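Ice-binding protein (Colwellia, PDB 3WP9) binds to the surface of ice crystals and inhibits their growth and recrystallization, which may protect membranes from freezing injury. Local coordinates at residues G9-F14 / R200-T205; T124-N129 / K150-T155. All blocks are in the same frame, centred on the assembly; numbering follows the deposited sequence.

Contact 1: G9-F14 / R200-T205; sequences GEAGTF and RLLAQT
Arg200 reaches out from strand 200-203 to the carbonyls of Gly12 and Phe14. Its CG stands beside the backbone N, anti to the carbonyl carbon (chi1 -61°), and from there the chain runs extended to NE. NH1 donates to Phe14 O at 2.9 Å. The N-H points almost straight at the oxygen (166°), and Phe14 O lies close to the guanidinium plane, but NH1 meets the carbonyl from above the carbonyl plane. Gly12 O sits over the centre of one guanidinium face, 3.0 Å from CZ. This is face contact with a carbonyl, not a hydrogen bond. The partial negative charge on that oxygen probably suits the cation beneath it. Packing is close here, and CD of Arg200 also comes within 3.3 Å of Phe14 O. An alanine in place of Arg200 would probably leave Phe14 O without this donor and open a gap beneath Gly12 O.

The rest of the contact is looser. Ala11 CB and Leu202 CD1 are 4.4 Å apart, and Leu202 CD2 lies 4.1 Å from Ala11 O. The solvent side is marked by a water that donates to Thr13 O at 2.9 Å and accepts a weak bond from Arg200 NH1. The exposed Thr13 turns its CB away from the strand, and its OG1 donates to Glu10 O at 2.6 Å.

The 3-10 turn leads directly into strand 14-18, which pairs with strand 200-203 through backbone hydrogen bonds from Leu201 to Thr15 and Leu17. This sets the first strand beside a late one in the large parallel sheet of the right-handed beta-helix. Strand 182-185 pairs on the other flank. Helix 71-89 packs on Phe14 through Leu74 and Ala77, and on Leu202 through Met81.

Contact 2: T124-N129 / K150-T155; sequences TDVTFN and KRVTLT
Thr155, Phe128 and Asp125 bury the most surface where strands 126-129 and 152-155 run side by side in parallel. Thr155 OG1 donates to Asn129 OD1 at 2.7 Å, in the amide plane and on a lone pair. The two side chains meet at about a right angle. Asn129 has CG anti to its backbone N (chi1 -176°), which carries the amide toward the neighbouring strand. Thr155 OG1 also lies 3.5 Å from Thr127 CG2, on the same sheet face.

Phe128 is on the opposite face, with Val126, Val152 and Leu154. CD2 of its ring touches Val152 CG1 at 3.7 Å, and its CB meets Leu154 CD2. Its N and O both bond to the neighbouring strand: Phe128 N donates to Thr153 O, and Phe128 O accepts from Thr155 N, the two residues that flank Leu154. The ring also packs edge-to-face with Trp136 and touches Ile163 of strand 163-167.

Asp125 closes the other end. Its OD1 accepts from Arg151 N at 2.9 Å, met from above the carboxylate plane with a bent N-H (132°). A water donates to OD2 and also bonds Thr153 OG1 at 2.7 Å. Between the ends, Val126 N donates to Arg151 O, and Thr153 N to Val126 O.

The chemistry is split by face, as in a beta-helix coil. Threonine hydroxyls and methyls and one amide line the partly exposed face. The Phe128 ring and the two valines are buried on the other, with Leu154 at its partly exposed border. Lys150 NZ is 5.0 Å from Asp125 OD1, so any attraction there is probably long-range and not a salt bridge.

In the fold
Both contacts belong to one right-handed beta-helix, but contact 2 is strand pairing and contact 1 sets a turn against a strand. Their centres are about 23 Å apart, their nearest atoms about 11 Å. Contact 1 lies beside the large parallel sheet, with helix 71-89 alongside. There the first strand lies beside one formed near the end of the chain. Contact 2 falls between those two segments in sequence. It pairs strands of successive coils, with 20 residues between its segments, in the small sheet with strand 108-109. Thr205 opens an ice-binding motif assigned by similarity but does not touch 9-14. The contacts themselves lie away from the annotated sites, consistent with a part in the scaffold.

Contact 1: G9-F14 / R200-T205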
ATOM      1  N   GLY A   9       2.160  -0.055  13.621  1.00 25.95           N
ATOM      2  CA  GLY A   9       3.303  -0.638  14.312  1.00 23.58           C
ATOM      3  C   GLY A   9       4.618  -0.607  13.538  1.00 24.61           C
ATOM      4  O   GLY A   9       4.954   0.418  12.905  1.00 27.64           O
ATOM      5  N   GLU A  10       5.357  -1.728  13.586  1.00 24.96           N
ATOM      6  CA  GLU A  10       6.706  -1.813  12.998  1.00 23.76           C
ATOM      7  C   GLU A  10       6.556  -1.883  11.453  1.00 22.93           C
ATOM      8  O   GLU A  10       7.519  -1.526  10.730  1.00 27.67           O
ATOM      9  CB  GLU A  10       7.461  -3.045  13.501  1.00 28.46           C
ATOM     10  CG  GLU A  10       7.909  -2.969  14.956  1.00 31.33           C
ATOM     11  CD  GLU A  10       8.578  -1.643  15.312  1.00 37.12           C
ATOM     12  OE1 GLU A  10       9.308  -1.041  14.500  1.00 37.75           O
ATOM     13  OE2 GLU A  10       8.366  -1.192  16.449  1.00 44.41           O
ATOM     14  N   ALA A  11       5.338  -2.241  11.000  1.00 20.74           N
ATOM     15  CA  ALA A  11       5.033  -2.158   9.546  1.00 21.53           C
ATOM     16  C   ALA A  11       5.068  -0.733   9.002  1.00 22.29           C
ATOM     17  O   ALA A  11       5.374  -0.480   7.822  1.00 20.13           O
ATOM     18  CB  ALA A  11       3.724  -2.892   9.222  1.00 20.73           C
ATOM     19  N   GLY A  12       4.870   0.250   9.883  1.00 22.19           N
ATOM     20  CA  GLY A  12       4.797   1.582   9.427  1.00 19.03           C
ATOM     21  C   GLY A  12       6.154   2.187   9.108  1.00 22.10           C
ATOM     22  O   GLY A  12       6.189   3.348   8.665  1.00 22.49           O
ATOM     23  N   THR A  13       7.251   1.439   9.327  1.00 20.48           N
ATOM     24  CA  THR A  13       8.599   1.868   8.973  1.00 23.67           C
ATOM     25  C   THR A  13       8.970   1.361   7.573  1.00 22.57           C
ATOM     26  O   THR A  13      10.005   1.731   7.015  1.00 23.12           O
ATOM     27  CB  THR A  13       9.644   1.409   9.972  1.00 27.78           C
ATOM     28  OG1 THR A  13       9.549   0.010  10.140  1.00 28.14           O
ATOM     29  CG2 THR A  13       9.404   2.040  11.335  1.00 30.29           C
ATOM     30  N   PHE A  14       8.074   0.553   6.995  1.00 22.37           N
ATOM     31  CA  PHE A  14       8.358   0.055   5.626  1.00 19.25           C
ATOM     32  C   PHE A  14       7.493   0.718   4.565  1.00 16.03           C
ATOM     33  O   PHE A  14       6.276   0.978   4.767  1.00 18.51           O
ATOM     34  CB  PHE A  14       8.143  -1.465   5.576  1.00 19.67           C
ATOM     35  CG  PHE A  14       9.167  -2.251   6.331  1.00 21.01           C
ATOM     36  CD1 PHE A  14      10.342  -2.719   5.709  1.00 18.76           C
ATOM     37  CD2 PHE A  14       9.014  -2.499   7.707  1.00 19.42           C
ATOM     38  CE1 PHE A  14      11.305  -3.439   6.381  1.00 21.51           C
ATOM     39  CE2 PHE A  14       9.978  -3.232   8.405  1.00 21.83           C
ATOM     40  CZ  PHE A  14      11.123  -3.716   7.755  1.00 23.26           C
ATOM     41  N   ARG A 200       2.219   2.971   1.266  1.00 13.07           N
ATOM     42  CA  ARG A 200       2.950   1.808   1.720  1.00 13.58           C
ATOM     43  C   ARG A 200       2.239   0.551   1.133  1.00 12.61           C
ATOM     44  O   ARG A 200       1.050   0.449   1.109  1.00 15.36           O
ATOM     45  CB  ARG A 200       2.945   1.743   3.283  1.00 15.81           C
ATOM     46  CG  ARG A 200       3.625   2.972   3.898  1.00 16.01           C
ATOM     47  CD  ARG A 200       3.668   2.822   5.439  1.00 18.70           C
ATOM     48  NE  ARG A 200       4.130   4.123   6.023  1.00 20.42           N
ATOM     49  CZ  ARG A 200       5.400   4.544   6.023  1.00 22.19           C
ATOM     50  NH1 ARG A 200       6.431   3.804   5.556  1.00 20.89           N
ATOM     51  NH2 ARG A 200       5.671   5.743   6.552  1.00 25.54           N
ATOM     52  N   LEU A 201       3.085  -0.361   0.650  1.00 15.24           N
ATOM     53  CA  LEU A 201       2.591  -1.609   0.057  1.00 13.80           C
ATOM     54  C   LEU A 201       2.912  -2.737   0.989  1.00 12.22           C
ATOM     55  O   LEU A 201       4.093  -3.123   1.114  1.00 14.28           O
ATOM     56  CB  LEU A 201       3.298  -1.820  -1.300  1.00 12.60           C
ATOM     57  CG  LEU A 201       3.072  -0.671  -2.328  1.00 12.77           C
ATOM     58  CD1 LEU A 201       3.805  -1.047  -3.633  1.00 14.71           C
ATOM     59  CD2 LEU A 201       1.592  -0.362  -2.608  1.00 13.52           C
ATOM     60  N   LEU A 202       1.869  -3.147   1.721  1.00 13.01           N
ATOM     61  CA  LEU A 202       1.969  -4.116   2.826  1.00 13.71           C
ATOM     62  C   LEU A 202       1.178  -5.352   2.445  1.00 14.24           C
ATOM     63  O   LEU A 202      -0.018  -5.456   2.653  1.00 15.52           O
ATOM     64  CB  LEU A 202       1.454  -3.463   4.164  1.00 15.18           C
ATOM     65  CG  LEU A 202       2.101  -2.097   4.470  1.00 15.24           C
ATOM     66  CD1 LEU A 202       1.471  -1.440   5.719  1.00 15.83           C
ATOM     67  CD2 LEU A 202       3.614  -2.076   4.506  1.00 14.91           C
ATOM     68  N   ALA A 203       1.888  -6.329   1.867  1.00 14.29           N
ATOM     69  CA  ALA A 203       1.212  -7.541   1.339  1.00 12.64           C
ATOM     70  C   ALA A 203       1.470  -8.784   2.136  1.00 12.90           C
ATOM     71  O   ALA A 203       2.610  -9.031   2.544  1.00 13.60           O
ATOM     72  CB  ALA A 203       1.785  -7.758  -0.058  1.00 13.03           C
ATOM     73  N   GLN A 204       0.444  -9.552   2.333  1.00 13.61           N
ATOM     74  CA  GLN A 204       0.647 -10.814   3.005  1.00 16.19           C
ATOM     75  C   GLN A 204       1.136 -11.942   2.111  1.00 16.71           C
ATOM     76  O   GLN A 204       1.398 -13.045   2.636  1.00 17.58           O
ATOM     77  CB  GLN A 204      -0.594 -11.193   3.792  1.00 15.31           C
ATOM     78  CG  GLN A 204      -0.671 -10.222   4.987  1.00 16.67           C
ATOM     79  CD  GLN A 204      -1.859 -10.420   5.847  1.00 20.83           C
ATOM     80  OE1 GLN A 204      -2.215 -11.566   6.156  1.00 22.01           O
ATOM     81  NE2 GLN A 204      -2.531  -9.308   6.235  1.00 21.17           N
ATOM     82  N   THR A 205       1.170 -11.738   0.785  1.00 16.43           N
ATOM     83  CA  THR A 205       1.971 -12.604  -0.069  1.00 15.44           C
ATOM     84  C   THR A 205       3.107 -11.759  -0.677  1.00 14.11           C
ATOM     85  O   THR A 205       4.102 -11.418   0.064  1.00 13.98           O
ATOM     86  CB  THR A 205       1.160 -13.476  -1.079  1.00 16.42           C
ATOM     87  OG1 THR A 205       0.483 -12.653  -2.063  1.00 16.68           O
ATOM     88  CG2 THR A 205       0.104 -14.394  -0.372  1.00 17.40           C
TER
HETATM   89  O   HOH W   1       9.773   3.489   4.755  1.00 24.14           O

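Contact 2: T124-N129 / K150-T155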
ATOM      1  N   THR A 124     -11.796   5.531 -13.563  1.00 17.21           N
ATOM      2  CA  THR A 124     -11.482   6.953 -13.937  1.00 18.31           C
ATOM      3  C   THR A 124     -10.992   7.642 -12.646  1.00 18.82           C
ATOM      4  O   THR A 124     -10.967   7.004 -11.565  1.00 18.92           O
ATOM      5  CB  THR A 124     -12.712   7.679 -14.570  1.00 17.84           C
ATOM      6  OG1 THR A 124     -13.805   7.707 -13.585  1.00 20.20           O
ATOM      7  CG2 THR A 124     -13.179   7.064 -15.834  1.00 20.00           C
ATOM      8  N   ASP A 125     -10.479   8.877 -12.667  1.00 15.79           N
ATOM      9  CA  ASP A 125      -9.846   9.376 -11.489  1.00 16.57           C
ATOM     10  C   ASP A 125     -10.836   9.476 -10.314  1.00 15.24           C
ATOM     11  O   ASP A 125     -12.004   9.794 -10.528  1.00 18.73           O
ATOM     12  CB  ASP A 125      -9.174  10.729 -11.734  1.00 18.42           C
ATOM     13  CG  ASP A 125      -8.069  10.630 -12.727  1.00 21.39           C
ATOM     14  OD1 ASP A 125      -7.721   9.509 -13.180  1.00 18.49           O
ATOM     15  OD2 ASP A 125      -7.579  11.719 -13.134  1.00 22.26           O
ATOM     16  N   VAL A 126     -10.323   9.269  -9.095  1.00 15.60           N
ATOM     17  CA  VAL A 126     -11.191   9.324  -7.920  1.00 16.71           C
ATOM     18  C   VAL A 126     -10.526  10.278  -6.944  1.00 15.55           C
ATOM     19  O   VAL A 126      -9.298  10.328  -6.806  1.00 16.52           O
ATOM     20  CB  VAL A 126     -11.298   7.907  -7.236  1.00 16.44           C
ATOM     21  CG1 VAL A 126      -9.915   7.425  -6.832  1.00 17.56           C
ATOM     22  CG2 VAL A 126     -12.163   8.029  -5.960  1.00 14.56           C
ATOM     23  N   THR A 127     -11.336  11.107  -6.223  1.00 16.58           N
ATOM     24  CA  THR A 127     -10.804  12.070  -5.317  1.00 17.95           C
ATOM     25  C   THR A 127     -11.235  11.795  -3.891  1.00 19.02           C
ATOM     26  O   THR A 127     -12.373  11.339  -3.655  1.00 17.95           O
ATOM     27  CB  THR A 127     -11.232  13.513  -5.710  1.00 20.91           C
ATOM     28  OG1 THR A 127     -10.855  13.756  -7.068  1.00 21.76           O
ATOM     29  CG2 THR A 127     -10.680  14.584  -4.763  1.00 21.19           C
ATOM     30  N   PHE A 128     -10.300  12.051  -3.062  1.00 16.26           N
ATOM     31  CA  PHE A 128     -10.418  12.022  -1.575  1.00 19.56           C
ATOM     32  C   PHE A 128     -10.238  13.467  -1.067  1.00 20.50           C
ATOM     33  O   PHE A 128      -9.133  14.005  -1.127  1.00 18.92           O
ATOM     34  CB  PHE A 128      -9.328  11.134  -0.939  1.00 20.25           C
ATOM     35  CG  PHE A 128      -9.540   9.628  -1.175  1.00 20.98           C
ATOM     36  CD1 PHE A 128     -10.062   8.825  -0.139  1.00 20.34           C
ATOM     37  CD2 PHE A 128      -9.221   9.027  -2.391  1.00 21.45           C
ATOM     38  CE1 PHE A 128     -10.312   7.455  -0.318  1.00 19.07           C
ATOM     39  CE2 PHE A 128      -9.463   7.643  -2.604  1.00 21.81           C
ATOM     40  CZ  PHE A 128     -10.043   6.860  -1.572  1.00 19.56           C
ATOM     41  N   ASN A 129     -11.334  14.016  -0.481  1.00 20.91           N
ATOM     42  CA  ASN A 129     -11.347  15.376   0.004  1.00 22.76           C
ATOM     43  C   ASN A 129     -11.597  15.433   1.529  1.00 20.73           C
ATOM     44  O   ASN A 129     -12.636  14.927   1.997  1.00 22.37           O
ATOM     45  CB  ASN A 129     -12.429  16.168  -0.697  1.00 23.71           C
ATOM     46  CG  ASN A 129     -12.397  17.634  -0.279  1.00 22.46           C
ATOM     47  OD1 ASN A 129     -11.495  18.359  -0.646  1.00 25.08           O
ATOM     48  ND2 ASN A 129     -13.364  18.045   0.537  1.00 29.33           N
ATOM     49  N   LYS A 150      -4.950   6.113 -14.688  1.00 13.34           N
ATOM     50  CA  LYS A 150      -5.890   6.773 -13.743  1.00 14.48           C
ATOM     51  C   LYS A 150      -5.213   7.135 -12.437  1.00 14.96           C
ATOM     52  O   LYS A 150      -4.093   6.637 -12.148  1.00 13.89           O
ATOM     53  CB  LYS A 150      -7.169   5.919 -13.487  1.00 14.01           C
ATOM     54  CG  LYS A 150      -7.854   5.566 -14.788  1.00 14.20           C
ATOM     55  CD  LYS A 150      -8.100   6.853 -15.650  1.00 16.18           C
ATOM     56  CE  LYS A 150      -8.910   6.604 -16.933  1.00 18.73           C
ATOM     57  NZ  LYS A 150      -9.059   7.914 -17.717  1.00 25.07           N
ATOM     58  N   ARG A 151      -5.907   7.953 -11.621  1.00 12.27           N
ATOM     59  CA  ARG A 151      -5.294   8.514 -10.464  1.00 12.02           C
ATOM     60  C   ARG A 151      -6.154   8.548  -9.196  1.00 12.36           C
ATOM     61  O   ARG A 151      -7.358   8.767  -9.351  1.00 15.70           O
ATOM     62  CB  ARG A 151      -4.892  10.009 -10.770  1.00 12.76           C
ATOM     63  CG  ARG A 151      -3.852  10.080 -11.842  1.00 15.20           C
ATOM     64  CD  ARG A 151      -3.271  11.507 -11.997  1.00 14.99           C
ATOM     65  NE  ARG A 151      -2.395  11.558 -13.134  1.00 16.39           N
ATOM     66  CZ  ARG A 151      -1.880  12.703 -13.601  1.00 20.75           C
ATOM     67  NH1 ARG A 151      -2.243  13.854 -13.013  1.00 19.01           N
ATOM     68  NH2 ARG A 151      -1.036  12.691 -14.634  1.00 18.00           N
ATOM     69  N   VAL A 152      -5.528   8.325  -8.062  1.00 14.07           N
ATOM     70  CA  VAL A 152      -6.169   8.694  -6.790  1.00 16.56           C
ATOM     71  C   VAL A 152      -5.679  10.118  -6.520  1.00 15.15           C
ATOM     72  O   VAL A 152      -4.481  10.342  -6.456  1.00 16.94           O
ATOM     73  CB  VAL A 152      -5.732   7.718  -5.676  1.00 16.60           C
ATOM     74  CG1 VAL A 152      -6.151   8.257  -4.301  1.00 16.21           C
ATOM     75  CG2 VAL A 152      -6.302   6.318  -5.967  1.00 18.14           C
ATOM     76  N   THR A 153      -6.629  11.050  -6.366  1.00 17.69           N
ATOM     77  CA  THR A 153      -6.301  12.454  -6.142  1.00 18.97           C
ATOM     78  C   THR A 153      -6.623  12.877  -4.737  1.00 18.36           C
ATOM     79  O   THR A 153      -7.651  12.456  -4.232  1.00 20.50           O
ATOM     80  CB  THR A 153      -7.090  13.242  -7.175  1.00 18.09           C
ATOM     81  OG1 THR A 153      -6.531  12.886  -8.460  1.00 24.75           O
ATOM     82  CG2 THR A 153      -7.045  14.788  -6.975  1.00 24.04           C
ATOM     83  N   LEU A 154      -5.738  13.650  -4.158  1.00 18.29           N
ATOM     84  CA  LEU A 154      -5.899  14.184  -2.781  1.00 19.13           C
ATOM     85  C   LEU A 154      -6.229  15.695  -2.807  1.00 21.38           C
ATOM     86  O   LEU A 154      -5.498  16.497  -3.431  1.00 21.13           O
ATOM     87  CB  LEU A 154      -4.675  13.994  -1.965  1.00 19.73           C
ATOM     88  CG  LEU A 154      -4.179  12.532  -1.868  1.00 20.76           C
ATOM     89  CD1 LEU A 154      -2.994  12.494  -0.933  1.00 23.34           C
ATOM     90  CD2 LEU A 154      -5.322  11.608  -1.442  1.00 23.39           C
ATOM     91  N   THR A 155      -7.334  16.050  -2.161  1.00 19.85           N
ATOM     92  CA  THR A 155      -7.638  17.497  -1.975  1.00 21.45           C
ATOM     93  C   THR A 155      -8.035  17.883  -0.557  1.00 25.28           C
ATOM     94  O   THR A 155      -8.354  17.031   0.285  1.00 24.27           O
ATOM     95  CB  THR A 155      -8.741  17.921  -2.898  1.00 19.30           C
ATOM     96  OG1 THR A 155      -9.978  17.260  -2.589  1.00 21.56           O
ATOM     97  CG2 THR A 155      -8.349  17.658  -4.405  1.00 22.13           C
TER
HETATM   98  O   HOH W   2      -6.907  13.580 -11.079  0.50 22.82           O
HETATM   99  O   HOH W   3     -10.416  10.044 -15.541  1.00 24.69           O